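PDB 2HKU: A putative transcriptional regulator from Rhodococcus sp., which probably binds cis-regulatory DNA as a transcriptional regulator of the TetR family and forms a two-chain assembly. Local coordinates for residues K63-V68 with R124-D129; R81-A86 with E97-S102; T153-R158 with Q202-V207. All blocks are in the same frame, centred on the assembly; numbering follows the deposited sequence.

The three contacts are spread along an almost wholly helical chain. Contact 1 joins the start of helix 63-87 to the start of helix 125-152. Contact 2 lies near the other end of helix 63-87, where that helix meets helix 92-104. Their centres are about 28 Å apart, on opposite sides of the chain's centre. In sequence, contact 2 falls between the two segments of contact 1. Contact 3 follows both and ties the loop after helix 125-152 to the C-terminal tail, its centre about 18 Å from that of contact 2 and about 39 Å from that of contact 1. Helix 63-87 thus links the probable DNA-binding domain to the C-terminal domain, as in TetR relatives.

Contact 1. Residues K63-V68 with R124-D129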
loop_
_atom_site.group_PDB
_atom_site.type_symbol
_atom_site.label_atom_id
_atom_site.label_comp_id
_atom_site.label_asym_id
_atom_site.label_seq_id
_atom_site.Cartn_x
_atom_site.Cartn_y
_atom_site.Cartn_z
ATOM N N LYS A 63 14.028 -14.755 13.369
ATOM C CA LYS A 63 14.277 -14.021 12.140
ATOM C C LYS A 63 13.162 -12.975 11.887
ATOM O O LYS A 63 13.450 -11.875 11.460
ATOM C CB LYS A 63 14.392 -14.986 10.951
ATOM C CG LYS A 63 15.081 -14.386 9.752
ATOM C CD LYS A 63 14.954 -15.313 8.563
ATOM C CE LYS A 63 15.075 -14.527 7.243
ATOM N NZ LYS A 63 15.102 -15.427 6.047
ATOM N N GLU A 64 11.903 -13.375 12.123
ATOM C CA GLU A 64 10.720 -12.575 11.790
ATOM C C GLU A 64 10.752 -11.313 12.633
ATOM O O GLU A 64 10.481 -10.217 12.173
ATOM C CB GLU A 64 9.432 -13.397 12.097
ATOM C CG GLU A 64 9.185 -14.541 11.107
ATOM C CD GLU A 64 10.201 -15.717 11.227
ATOM O OE1 GLU A 64 10.448 -16.169 12.367
ATOM O OE2 GLU A 64 10.769 -16.184 10.193
ATOM N N ARG A 65 11.155 -11.478 13.887
ATOM C CA ARG A 65 11.266 -10.353 14.726
ATOM C C ARG A 65 12.416 -9.389 14.336
ATOM O O ARG A 65 12.214 -8.178 14.345
ATOM C CB ARG A 65 11.452 -10.759 16.165
ATOM C CG ARG A 65 11.659 -9.536 17.014
ATOM C CD ARG A 65 11.355 -9.916 18.448
ATOM N NE ARG A 65 10.146 -9.284 18.968
ATOM C CZ ARG A 65 10.119 -8.090 19.557
ATOM N NH1 ARG A 65 8.970 -7.620 20.014
ATOM N NH2 ARG A 65 11.237 -7.373 19.689
ATOM N N LEU A 66 13.594 -9.918 14.024
ATOM C CA LEU A 66 14.628 -9.061 13.347
ATOM C C LEU A 66 14.089 -8.295 12.105
ATOM O O LEU A 66 14.294 -7.104 12.009
ATOM C CB LEU A 66 15.893 -9.841 12.987
ATOM C CG LEU A 66 17.127 -9.124 12.350
ATOM C CD1 LEU A 66 17.632 -7.951 13.130
ATOM C CD2 LEU A 66 18.242 -10.117 12.117
ATOM N N PHE A 67 13.364 -8.992 11.205
ATOM C CA PHE A 67 12.839 -8.411 10.006
ATOM C C PHE A 67 11.863 -7.278 10.351
ATOM O O PHE A 67 11.980 -6.185 9.801
ATOM C CB PHE A 67 12.030 -9.444 9.181
ATOM C CG PHE A 67 11.549 -8.879 7.867
ATOM C CD1 PHE A 67 12.474 -8.667 6.828
ATOM C CD2 PHE A 67 10.288 -8.452 7.721
ATOM C CE1 PHE A 67 12.096 -8.133 5.627
ATOM C CE2 PHE A 67 9.845 -7.952 6.506
ATOM C CZ PHE A 67 10.713 -7.775 5.467
ATOM N N VAL A 68 10.870 -7.553 11.224
ATOM C CA VAL A 68 9.949 -6.484 11.545
ATOM C C VAL A 68 10.674 -5.292 12.245
ATOM O O VAL A 68 10.375 -4.117 11.956
ATOM C CB VAL A 68 8.677 -7.031 12.380
ATOM C CG1 VAL A 68 7.799 -5.869 12.818
ATOM C CG2 VAL A 68 7.926 -8.026 11.542
ATOM N N ARG A 124 0.477 -12.402 15.338
ATOM C CA ARG A 124 1.551 -12.481 16.365
ATOM C C ARG A 124 1.552 -11.119 17.011
ATOM O O ARG A 124 2.019 -10.159 16.413
ATOM C CB ARG A 124 2.955 -12.730 15.764
ATOM C CG ARG A 124 3.293 -14.158 15.294
ATOM C CD ARG A 124 4.233 -14.124 14.070
ATOM N NE ARG A 124 3.538 -14.497 12.824
ATOM C CZ ARG A 124 2.747 -13.696 12.101
ATOM N NH1 ARG A 124 2.552 -12.427 12.474
ATOM N NH2 ARG A 124 2.149 -14.165 10.993
ATOM N N SER A 125 1.018 -11.022 18.217
ATOM C CA SER A 125 0.871 -9.724 18.892
ATOM C C SER A 125 2.225 -9.072 19.179
ATOM O O SER A 125 2.289 -7.845 19.166
ATOM C CB SER A 125 -0.003 -9.811 20.172
ATOM O OG SER A 125 0.775 -10.172 21.318
ATOM N N GLU A 126 3.294 -9.860 19.401
ATOM C CA GLU A 126 4.626 -9.264 19.655
ATOM C C GLU A 126 4.520 -8.089 18.739
ATOM O O GLU A 126 4.950 -6.957 19.078
ATOM C CB GLU A 126 5.801 -10.149 19.262
ATOM C CG GLU A 126 5.721 -11.601 19.598
ATOM C CD GLU A 126 6.464 -12.409 18.539
ATOM O OE1 GLU A 126 7.692 -12.160 18.336
ATOM O OE2 GLU A 126 5.817 -13.270 17.903
ATOM N N LEU A 127 4.132 -8.344 17.489
ATOM C CA LEU A 127 5.008 -8.253 16.356
ATOM C C LEU A 127 4.070 -7.202 15.676
ATOM O O LEU A 127 4.524 -6.209 15.176
ATOM C CB LEU A 127 5.180 -9.534 15.545
ATOM C CG LEU A 127 6.582 -9.740 14.949
ATOM C CD1 LEU A 127 7.696 -9.697 16.002
ATOM C CD2 LEU A 127 6.662 -11.028 14.144
ATOM N N ARG A 128 2.752 -7.465 15.735
ATOM C CA ARG A 128 1.702 -6.496 15.502
ATOM C C ARG A 128 1.871 -5.173 16.330
ATOM O O ARG A 128 1.617 -4.107 15.820
ATOM C CB ARG A 128 0.348 -7.137 15.783
ATOM C CG ARG A 128 -0.823 -6.393 15.267
ATOM C CD ARG A 128 -1.943 -6.338 16.310
ATOM N NE ARG A 128 -3.227 -5.982 15.697
ATOM C CZ ARG A 128 -3.973 -4.906 15.996
ATOM N NH1 ARG A 128 -3.594 -4.038 16.944
ATOM N NH2 ARG A 128 -5.130 -4.711 15.350
ATOM N N ASP A 129 2.322 -5.269 17.586
ATOM C CA ASP A 129 2.576 -4.091 18.427
ATOM C C ASP A 129 3.701 -3.176 17.919
ATOM O O ASP A 129 3.633 -1.945 18.030
ATOM C CB ASP A 129 2.832 -4.537 19.852
ATOM C CG ASP A 129 1.585 -5.174 20.516
ATOM O OD1 ASP A 129 0.435 -5.137 19.981
ATOM O OD2 ASP A 129 1.793 -5.761 21.580
#
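The Arg65 guanidinium has Glu126 OE1 at its edge and near its plane, while Leu127 CD1 lies obliquely to it. The guanidinium and carboxylate planes are only 19° apart. Even so, Arg65 NE and Glu126 OE1 are 3.8 Å apart, a long salt bridge. The stronger partner of this arginine is Glu69, one turn further along its own helix, which takes NH2.

Most of the rest is apolar. Leu127 reaches across with both methyl groups. Its CD1 sits 3.8 Å from Arg65 CA and also touches CB and NE of that residue. Arg65 CG is anti to the backbone N (chi1 176°) and passes close to this methyl. The other branch, Leu127 CD2, meets Glu64 CB at 4.2 Å. The Glu64 chain bends at chi2, and its end leads away from Leu127. Val68 lays CG2 4.0 Å from Leu127 CG, the two side chains crossing obliquely.

The two helix segments run nearly parallel, 7° apart, with axes 10.3 Å from each other. At that spacing the backbones do not touch each other, and side chains, chiefly Leu127, span the gap. Met120 of helix 108-120 packs on Glu64 and Val68, and Leu130 and Ile131 extend the apolar surface against Val68.

The chemistry is that of a buried leucine and valine beneath a charged border. Cohesion probably comes mainly from the apolar groups. The long Arg65–Glu126 pair is likely to add modest attraction where the probable TetR-type DNA-binding domain meets the C-terminal domain.

Contact 2. Residues R81-A86 with E97-S102; sequences RAEDDA and EKLVGS. With EDO (1,2-ethanediol), chain D.
The CB of Ala82 points toward helix 92-104 and rests 3.5 Å from Leu99 O and 3.6 Å from Ser102 CB. Leu99 is turned along the interface: CG is anti to the backbone N (chi1 -163°) and lies near Ala82 CB. One turn on, Ala86 CB meets Leu99 CB at 3.7 Å. Lys98 CB touches Ala86 CA, and its CD passes Asp85 O before the amine leads away.

Ser102 OG lies close to Ala82 CA. A water joins it to Asp85 OD2, a polar bridge between the helices. The other oxygen, Asp85 OD1, receives Arg81 NH1 at 3.0 Å, on its syn side and in the guanidinium plane.

The CB of Glu83 points away from helix 92-104, but its CG still lies 4.2 Å from Leu99 CD1. Its OE2 accepts both hydroxyls of an ethanediol, probably from the crystallisation liquor, with O1 at 2.6 Å from OE2. Trp169 NE1, Ser141 OG and Leu146 N also bond it. Leu99 places both methyls against the same molecule. An alanine in place of Glu83 would probably leave the ethanediol hydroxyls without this acceptor and Leu99 CD1 without the CG packing.

Helices 63-87 and 92-104 form an antiparallel helical hairpin. The segments cross at 152° with axes 7.7 Å apart, which the small Ala82, Ala86 and Ser102 permit. From helix 125-152, Ala145 packs on Glu83 and Leu146 on Leu99. Phe168 of helix 161-181 also touches Leu99.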
loop_
_atom_site.group_PDB
_atom_site.type_symbol
_atom_site.label_atom_id
_atom_site.label_comp_id
_atom_site.label_asym_id
_atom_site.label_seq_id
_atom_site.Cartn_x
_atom_site.Cartn_y
_atom_site.Cartn_z
ATOM N N ARG A 81 14.223 11.456 7.756
ATOM C CA ARG A 81 15.069 11.979 6.670
ATOM C C ARG A 81 14.307 12.865 5.715
ATOM O O ARG A 81 14.784 13.982 5.373
ATOM C CB ARG A 81 15.820 10.841 5.978
ATOM C CG ARG A 81 16.504 11.174 4.646
ATOM C CD ARG A 81 17.683 12.194 4.832
ATOM N NE ARG A 81 18.497 11.881 5.993
ATOM C CZ ARG A 81 19.186 12.777 6.723
ATOM N NH1 ARG A 81 19.142 14.083 6.445
ATOM N NH2 ARG A 81 19.890 12.353 7.766
ATOM N N ALA A 82 13.069 12.467 5.346
ATOM C CA ALA A 82 12.225 13.262 4.510
ATOM C C ALA A 82 11.870 14.590 5.169
ATOM O O ALA A 82 11.948 15.635 4.516
ATOM C CB ALA A 82 10.860 12.476 4.091
ATOM N N GLU A 83 11.428 14.551 6.429
ATOM C CA GLU A 83 11.071 15.737 7.178
ATOM C C GLU A 83 12.343 16.664 7.347
ATOM O O GLU A 83 12.255 17.900 7.274
ATOM C CB GLU A 83 10.527 15.326 8.550
ATOM C CG GLU A 83 9.210 14.579 8.340
ATOM C CD GLU A 83 8.553 14.055 9.623
ATOM O OE1 GLU A 83 9.236 13.969 10.679
ATOM O OE2 GLU A 83 7.342 13.758 9.523
ATOM N N ASP A 84 13.486 16.028 7.464
ATOM C CA ASP A 84 14.703 16.750 7.754
ATOM C C ASP A 84 15.101 17.494 6.518
ATOM O O ASP A 84 15.328 18.701 6.600
ATOM C CB ASP A 84 15.770 15.789 8.223
ATOM C CG ASP A 84 15.747 15.599 9.698
ATOM O OD1 ASP A 84 15.073 16.397 10.393
ATOM O OD2 ASP A 84 16.445 14.691 10.175
ATOM N N ASP A 85 15.088 16.782 5.383
ATOM C CA ASP A 85 15.451 17.313 4.058
ATOM C C ASP A 85 14.450 18.341 3.631
ATOM O O ASP A 85 14.835 19.323 2.983
ATOM C CB ASP A 85 15.731 16.223 2.935
ATOM C CG ASP A 85 17.013 15.373 3.191
ATOM O OD1 ASP A 85 17.589 15.463 4.307
ATOM O OD2 ASP A 85 17.451 14.544 2.304
ATOM N N ALA A 86 13.182 18.204 4.035
ATOM C CA ALA A 86 12.160 19.232 3.807
ATOM C C ALA A 86 12.296 20.508 4.586
ATOM O O ALA A 86 11.819 21.564 4.139
ATOM C CB ALA A 86 10.763 18.673 4.084
ATOM N N GLU A 97 7.688 19.194 -1.845
ATOM C CA GLU A 97 8.341 18.451 -2.952
ATOM C C GLU A 97 9.490 17.630 -2.445
ATOM O O GLU A 97 9.792 16.483 -2.842
ATOM C CB GLU A 97 8.888 19.450 -4.045
ATOM C CG GLU A 97 7.926 19.880 -5.130
ATOM C CD GLU A 97 8.332 21.209 -5.863
ATOM O OE1 GLU A 97 9.468 21.244 -6.393
ATOM O OE2 GLU A 97 7.523 22.201 -5.896
ATOM N N LYS A 98 10.209 18.267 -1.548
ATOM C CA LYS A 98 11.323 17.660 -0.911
ATOM C C LYS A 98 10.816 16.489 0.000
ATOM O O LYS A 98 11.364 15.446 0.011
ATOM C CB LYS A 98 12.007 18.741 -0.068
ATOM C CG LYS A 98 13.218 19.450 -0.770
ATOM C CD LYS A 98 13.487 20.847 -0.036
ATOM C CE LYS A 98 14.458 21.728 -0.905
ATOM N NZ LYS A 98 15.629 20.935 -1.198
ATOM N N LEU A 99 9.809 16.729 0.790
ATOM C CA LEU A 99 9.374 15.679 1.714
ATOM C C LEU A 99 8.878 14.468 0.881
ATOM O O LEU A 99 9.385 13.404 1.017
ATOM C CB LEU A 99 8.369 16.234 2.680
ATOM C CG LEU A 99 8.097 15.422 3.978
ATOM C CD1 LEU A 99 7.415 16.346 4.993
ATOM C CD2 LEU A 99 7.181 14.244 3.663
ATOM N N VAL A 100 7.989 14.706 -0.069
ATOM C CA VAL A 100 7.378 13.627 -0.927
ATOM C C VAL A 100 8.380 12.994 -1.815
ATOM O O VAL A 100 8.530 11.772 -1.882
ATOM C CB VAL A 100 6.166 14.237 -1.717
ATOM C CG1 VAL A 100 5.538 13.233 -2.635
ATOM C CG2 VAL A 100 5.167 14.756 -0.754
ATOM N N GLY A 101 9.190 13.827 -2.489
ATOM C CA GLY A 101 10.315 13.283 -3.244
ATOM C C GLY A 101 11.251 12.403 -2.486
ATOM O O GLY A 101 11.786 11.461 -3.057
ATOM N N SER A 102 11.497 12.682 -1.205
ATOM C CA SER A 102 12.363 11.783 -0.387
ATOM C C SER A 102 11.733 10.416 -0.120
ATOM O O SER A 102 12.345 9.343 -0.329
ATOM C CB SER A 102 12.652 12.412 1.011
ATOM O OG SER A 102 13.685 11.678 1.668
HETATM C C1 EDO D . 4.983 13.909 6.924
HETATM O O1 EDO D . 5.666 14.825 7.830
HETATM C C2 EDO D . 5.799 12.646 7.063
HETATM O O2 EDO D . 5.350 12.076 8.320
HETATM O O HOH W 1 16.041 12.484 1.036
#

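Contact 3. Residues T153-R158 with Q202-V207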
loop_
_atom_site.group_PDB
_atom_site.type_symbol
_atom_site.label_atom_id
_atom_site.label_comp_id
_atom_site.label_asym_id
_atom_site.label_seq_id
_atom_site.Cartn_x
_atom_site.Cartn_y
_atom_site.Cartn_z
ATOM N N THR A 153 1.086 27.932 7.405
ATOM C CA THR A 153 1.261 28.772 6.210
ATOM C C THR A 153 -0.011 29.090 5.430
ATOM O O THR A 153 0.090 29.754 4.412
ATOM C CB THR A 153 2.427 28.358 5.299
ATOM O OG1 THR A 153 2.161 27.092 4.701
ATOM C CG2 THR A 153 3.698 28.250 6.089
ATOM N N GLY A 154 -1.201 28.734 5.925
ATOM C CA GLY A 154 -2.458 29.085 5.241
ATOM C C GLY A 154 -3.440 27.983 4.750
ATOM O O GLY A 154 -4.660 28.231 4.490
ATOM N N TRP A 155 -2.948 26.745 4.651
ATOM C CA TRP A 155 -3.766 25.641 4.080
ATOM C C TRP A 155 -4.952 25.226 4.986
ATOM O O TRP A 155 -4.800 25.147 6.205
ATOM C CB TRP A 155 -2.771 24.491 3.728
ATOM C CG TRP A 155 -3.301 23.216 3.148
ATOM C CD1 TRP A 155 -3.477 22.891 1.798
ATOM C CD2 TRP A 155 -3.662 22.029 3.897
ATOM N NE1 TRP A 155 -3.939 21.593 1.699
ATOM C CE2 TRP A 155 -4.051 21.042 2.956
ATOM C CE3 TRP A 155 -3.706 21.722 5.273
ATOM C CZ2 TRP A 155 -4.500 19.772 3.351
ATOM C CZ3 TRP A 155 -4.128 20.445 5.665
ATOM C CH2 TRP A 155 -4.532 19.494 4.701
ATOM N N GLN A 156 -6.138 25.034 4.411
ATOM C CA GLN A 156 -7.280 24.621 5.157
ATOM C C GLN A 156 -7.408 23.077 5.220
ATOM O O GLN A 156 -7.524 22.404 4.163
ATOM C CB GLN A 156 -8.588 25.117 4.526
ATOM C CG GLN A 156 -8.798 26.650 4.435
ATOM C CD GLN A 156 -8.696 27.328 5.780
ATOM O OE1 GLN A 156 -9.679 27.358 6.564
ATOM N NE2 GLN A 156 -7.491 27.857 6.085
ATOM N N LEU A 157 -7.425 22.534 6.448
ATOM C CA LEU A 157 -7.871 21.161 6.713
ATOM C C LEU A 157 -9.172 20.917 5.997
ATOM O O LEU A 157 -10.071 21.781 5.968
ATOM C CB LEU A 157 -8.150 20.982 8.196
ATOM C CG LEU A 157 -7.261 20.307 9.257
ATOM C CD1 LEU A 157 -5.796 20.005 8.914
ATOM C CD2 LEU A 157 -7.375 21.070 10.576
ATOM N N ARG A 158 -9.280 19.714 5.436
ATOM C CA ARG A 158 -10.503 19.247 4.835
ATOM C C ARG A 158 -11.156 18.292 5.839
ATOM O O ARG A 158 -12.340 18.051 5.811
ATOM C CB ARG A 158 -10.192 18.487 3.511
ATOM C CG ARG A 158 -9.726 19.302 2.338
ATOM C CD ARG A 158 -8.245 19.598 2.423
ATOM N NE ARG A 158 -7.472 18.332 2.535
ATOM C CZ ARG A 158 -6.824 17.781 1.520
ATOM N NH1 ARG A 158 -6.179 16.641 1.742
ATOM N NH2 ARG A 158 -6.808 18.361 0.277
ATOM N N GLN A 202 -3.851 19.468 -2.693
ATOM C CA GLN A 202 -4.385 20.642 -3.436
ATOM C C GLN A 202 -4.011 21.957 -2.677
ATOM O O GLN A 202 -4.845 22.561 -2.041
ATOM C CB GLN A 202 -5.892 20.463 -3.608
ATOM C CG GLN A 202 -6.456 21.032 -4.900
ATOM C CD GLN A 202 -5.760 20.451 -6.162
ATOM O OE1 GLN A 202 -4.911 21.128 -6.767
ATOM N NE2 GLN A 202 -6.100 19.193 -6.538
ATOM N N ILE A 203 -2.732 22.290 -2.675
ATOM C CA ILE A 203 -2.160 23.349 -1.862
ATOM C C ILE A 203 -2.224 24.587 -2.766
ATOM O O ILE A 203 -1.574 24.571 -3.828
ATOM C CB ILE A 203 -0.651 23.111 -1.596
ATOM C CG1 ILE A 203 -0.388 21.795 -0.871
ATOM C CG2 ILE A 203 -0.036 24.309 -0.779
ATOM C CD1 ILE A 203 1.083 21.526 -0.653
ATOM N N PRO A 204 -2.991 25.632 -2.347
ATOM C CA PRO A 204 -3.032 26.922 -3.078
ATOM C C PRO A 204 -1.681 27.475 -3.443
ATOM O O PRO A 204 -0.699 27.381 -2.665
ATOM C CB PRO A 204 -3.795 27.841 -2.132
ATOM C CG PRO A 204 -4.776 26.915 -1.376
ATOM C CD PRO A 204 -3.914 25.631 -1.177
ATOM N N GLU A 205 -1.611 28.067 -4.645
ATOM C CA GLU A 205 -0.337 28.566 -5.150
ATOM C C GLU A 205 0.343 29.548 -4.164
ATOM O O GLU A 205 1.559 29.544 -4.037
ATOM C CB GLU A 205 -0.483 29.186 -6.550
ATOM C CG GLU A 205 0.787 29.095 -7.353
ATOM C CD GLU A 205 0.764 29.925 -8.642
ATOM O OE1 GLU A 205 -0.347 30.109 -9.217
ATOM O OE2 GLU A 205 1.869 30.404 -9.067
ATOM N N THR A 206 -0.459 30.339 -3.469
ATOM C CA THR A 206 0.023 31.407 -2.557
ATOM C C THR A 206 0.716 30.813 -1.304
ATOM O O THR A 206 1.880 31.179 -0.955
ATOM C CB THR A 206 -1.102 32.443 -2.233
ATOM O OG1 THR A 206 -2.275 31.793 -1.719
ATOM C CG2 THR A 206 -1.506 33.230 -3.523
ATOM N N VAL A 207 0.022 29.832 -0.702
ATOM C CA VAL A 207 0.624 28.895 0.279
ATOM C C VAL A 207 1.907 28.238 -0.218
ATOM O O VAL A 207 2.884 28.245 0.494
ATOM C CB VAL A 207 -0.384 27.837 0.710
ATOM C CG1 VAL A 207 0.215 26.942 1.841
ATOM C CG2 VAL A 207 -1.708 28.494 1.118
HETATM O O HOH W 2 -7.270 21.237 -0.420
#
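Trp155 meets the C-terminal tail from its CB outward. CB lies 4.3 Å from Val207 CG1, and CG is anti to the backbone N (chi1 179°). The ring then presents its CD1 edge to the tail: CD1 is 3.9 Å from Ile203 CA and 4.1 Å from Pro204 CD, both near the ring plane. Trp155 and Pro204 cross at about a right angle. Next comes NE1, which passes Gln202 O without bonding it and gives its hydrogen bond to Leu201 O, at the end of helix 190-201. CZ2 stands 3.4 Å above the Arg158 guanidinium plane, offset toward its rim, while Arg158 NH1 lies at the edge of the indole, in its plane.

The indole thus joins the loop between helices 125-152 and 161-181 to the tail after helix 190-201, within the all-helical C-terminal domain of a TetR-family protein. Pro204 is the N-cap residue of the short helix 205-209.

Val207 lies at the other end of the contact. Its CG1 touches Thr153 OG1 at 3.5 Å, a hydroxyl bonded to Thr149 O, and its CG2 lies against Gly154 C. Arg158 NE makes a salt bridge with Glu164; its NH2 bonds Asn200 O and, through a water, Gln202 O. Arg158 also packs on Gln202 of the second subunit, and Gln202 on Arg158 of that subunit.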